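Local coordinates for BH2331 protein (Bacillus halodurans, PDB 1VL5) that belongs to the methyltransferase superfamily and probably transfers a methyl group from S-adenosylmethionine, at residues L137-S142 and S244-A249. Sequence-based numbering, arbitrary orientation.
Sequences LLVDNS and SILMKA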
loop_
_atom_site.group_PDB
_atom_site.type_symbol
_atom_site.label_atom_id
_atom_site.label_comp_id
_atom_site.label_asym_id
_atom_site.label_seq_id
_atom_site.Cartn_x
_atom_site.Cartn_y
_atom_site.Cartn_z
ATOM N N LEU A 137 -5.891 8.969 -0.551
ATOM C CA LEU A 137 -6.047 7.919 0.416
ATOM C C LEU A 137 -4.941 6.907 0.162
ATOM O O LEU A 137 -4.975 6.172 -0.812
ATOM C CB LEU A 137 -7.454 7.306 0.250
ATOM C CG LEU A 137 -8.604 8.247 0.685
ATOM C CD1 LEU A 137 -9.923 7.864 0.026
ATOM C CD2 LEU A 137 -8.810 8.313 2.181
ATOM N N LEU A 138 -3.980 6.825 1.082
ATOM C CA LEU A 138 -2.804 5.994 0.911
ATOM C C LEU A 138 -2.666 5.013 2.042
ATOM O O LEU A 138 -2.720 5.404 3.212
ATOM C CB LEU A 138 -1.582 6.897 0.851
ATOM C CG LEU A 138 -0.153 6.352 0.727
ATOM C CD1 LEU A 138 0.046 5.549 -0.517
ATOM C CD2 LEU A 138 0.815 7.524 0.737
ATOM N N VAL A 139 -2.507 3.732 1.684
ATOM C CA VAL A 139 -2.432 2.621 2.618
ATOM C C VAL A 139 -1.183 1.820 2.259
ATOM O O VAL A 139 -0.946 1.522 1.078
ATOM C CB VAL A 139 -3.667 1.687 2.560
ATOM C CG1 VAL A 139 -3.406 0.412 3.380
ATOM C CG2 VAL A 139 -4.887 2.367 3.104
ATOM N N ASP A 140 -0.344 1.570 3.262
ATOM C CA ASP A 140 0.845 0.790 3.077
ATOM C C ASP A 140 1.386 0.325 4.407
ATOM O O ASP A 140 1.067 0.857 5.459
ATOM C CB ASP A 140 1.928 1.622 2.347
ATOM C CG ASP A 140 2.842 0.756 1.445
ATOM O OD1 ASP A 140 2.514 -0.420 1.197
ATOM O OD2 ASP A 140 3.897 1.269 1.035
ATOM N N ASN A 141 2.317 -0.612 4.324
ATOM C CA ASN A 141 3.128 -1.009 5.479
ATOM C C ASN A 141 4.125 0.053 5.744
ATOM O O ASN A 141 4.570 0.735 4.819
ATOM C CB ASN A 141 3.874 -2.286 5.203
ATOM C CG ASN A 141 2.972 -3.341 4.651
ATOM O OD1 ASN A 141 1.978 -3.730 5.289
ATOM N ND2 ASN A 141 3.278 -3.779 3.423
ATOM N N SER A 142 4.461 0.188 7.029
ATOM C CA SER A 142 5.291 1.270 7.526
ATOM C C SER A 142 6.422 0.731 8.361
ATOM O O SER A 142 6.310 -0.301 8.936
ATOM C CB SER A 142 4.451 2.310 8.289
ATOM O OG SER A 142 3.605 1.703 9.239
ATOM N N SER A 244 1.010 -1.087 9.662
ATOM C CA SER A 244 0.606 -0.400 8.457
ATOM C C SER A 244 -0.151 0.851 8.810
ATOM O O SER A 244 -0.626 1.041 9.950
ATOM C CB SER A 244 -0.326 -1.299 7.615
ATOM O OG SER A 244 -1.474 -1.567 8.352
ATOM N N ILE A 245 -0.315 1.667 7.785
ATOM C CA ILE A 245 -1.007 2.923 7.913
ATOM C C ILE A 245 -2.013 3.192 6.824
ATOM O O ILE A 245 -1.943 2.641 5.717
ATOM C CB ILE A 245 0.005 4.108 7.946
ATOM C CG1 ILE A 245 0.890 4.073 6.721
ATOM C CG2 ILE A 245 0.885 4.009 9.263
ATOM C CD1 ILE A 245 1.936 5.167 6.686
ATOM N N LEU A 246 -2.919 4.099 7.164
ATOM C CA LEU A 246 -3.903 4.664 6.270
ATOM C C LEU A 246 -3.882 6.170 6.497
ATOM O O LEU A 246 -4.192 6.641 7.612
ATOM C CB LEU A 246 -5.286 4.082 6.616
ATOM C CG LEU A 246 -6.610 4.298 5.858
ATOM C CD1 LEU A 246 -7.698 3.669 6.680
ATOM C CD2 LEU A 246 -6.964 5.700 5.677
HETATM N N MSE A 247 -3.545 6.903 5.427
HETATM C CA MSE A 247 -3.558 8.357 5.418
HETATM C C MSE A 247 -4.608 8.955 4.462
HETATM O O MSE A 247 -4.823 8.434 3.358
HETATM C CB MSE A 247 -2.147 8.869 5.127
HETATM C CG MSE A 247 -1.146 8.432 6.130
HETATM SE SE MSE A 247 0.700 8.824 5.498
HETATM C CE MSE A 247 0.693 7.452 4.217
ATOM N N LYS A 248 -5.329 9.962 4.963
ATOM C CA LYS A 248 -6.242 10.793 4.218
ATOM C C LYS A 248 -5.598 12.171 4.219
ATOM O O LYS A 248 -5.473 12.788 5.291
ATOM C CB LYS A 248 -7.607 10.859 4.938
ATOM C CG LYS A 248 -8.712 11.641 4.224
ATOM C CD LYS A 248 -9.952 11.786 5.128
ATOM C CE LYS A 248 -11.057 12.493 4.468
ATOM N NZ LYS A 248 -11.895 11.633 3.584
ATOM N N ALA A 249 -5.142 12.609 3.050
ATOM C CA ALA A 249 -4.463 13.887 2.877
ATOM C C ALA A 249 -5.253 14.734 1.865
ATOM O O ALA A 249 -5.696 14.230 0.854
ATOM C CB ALA A 249 -3.033 13.676 2.382
#
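Leu138 and Met247, a selenomethionine in this crystal, face each other as a hydrogen-bonded antiparallel pair, their side chains side by side and pointing the same way. Met247 bends at its last torsion (chi3 -73°), bringing CE to 3.5 Å from Leu138 CD2, tighter than a usual carbon contact. Below them the backbones bond reciprocally: Leu138 N reaches Met247 O at 2.9 Å, and Met247 N gives an almost straight bond to Leu138 O. Asp140 and Ile245 repeat the pattern, with Ile245 N 2.8 Å from Asp140 O. On this face Ile245 CG2 lies 3.6 Å from Ser142 OG. Its other branch, Ile245 CG1, sits 3.5 Å from Asp140 O. Replacing Ile245 with an alanine would probably leave a gap beside Ser142 and strip apolar cover from Asp140 O, although the backbone bonds could remain.

The other face carries Leu137, Val139, Leu246 and Lys248. Val139 CG2 meets Leu246 CG at 3.8 Å, the two side chains crossing at a slant, and Leu137 CD2 rests on CB and CG of Lys248, 3.9 Å from CG.

Helix 26-33 packs over Leu137 and Leu246, and Trp173 of helix 170-180 over Leu138, Ile245 and Met247, so the pair is sandwiched between helices. The polar ends hydrogen-bond outside the pair: Lys248 NZ to Gln135 OE1 and Ile32 O, Asp140 OD1 to His114 ND1, Ser142 OG to Glu243 OE1. Strand 134-142 also runs parallel to strand 104-110, making this the place where the parallel part of the Rossmann-like methyltransferase sheet passes into its antiparallel part, with strand 236-250 between 134-142 and 183-195. Paired backbone bonds thus satisfy buried amides and carbonyls while mostly apolar side chains close over both faces, tying strand 236-250 to the parallel strands through 134-142.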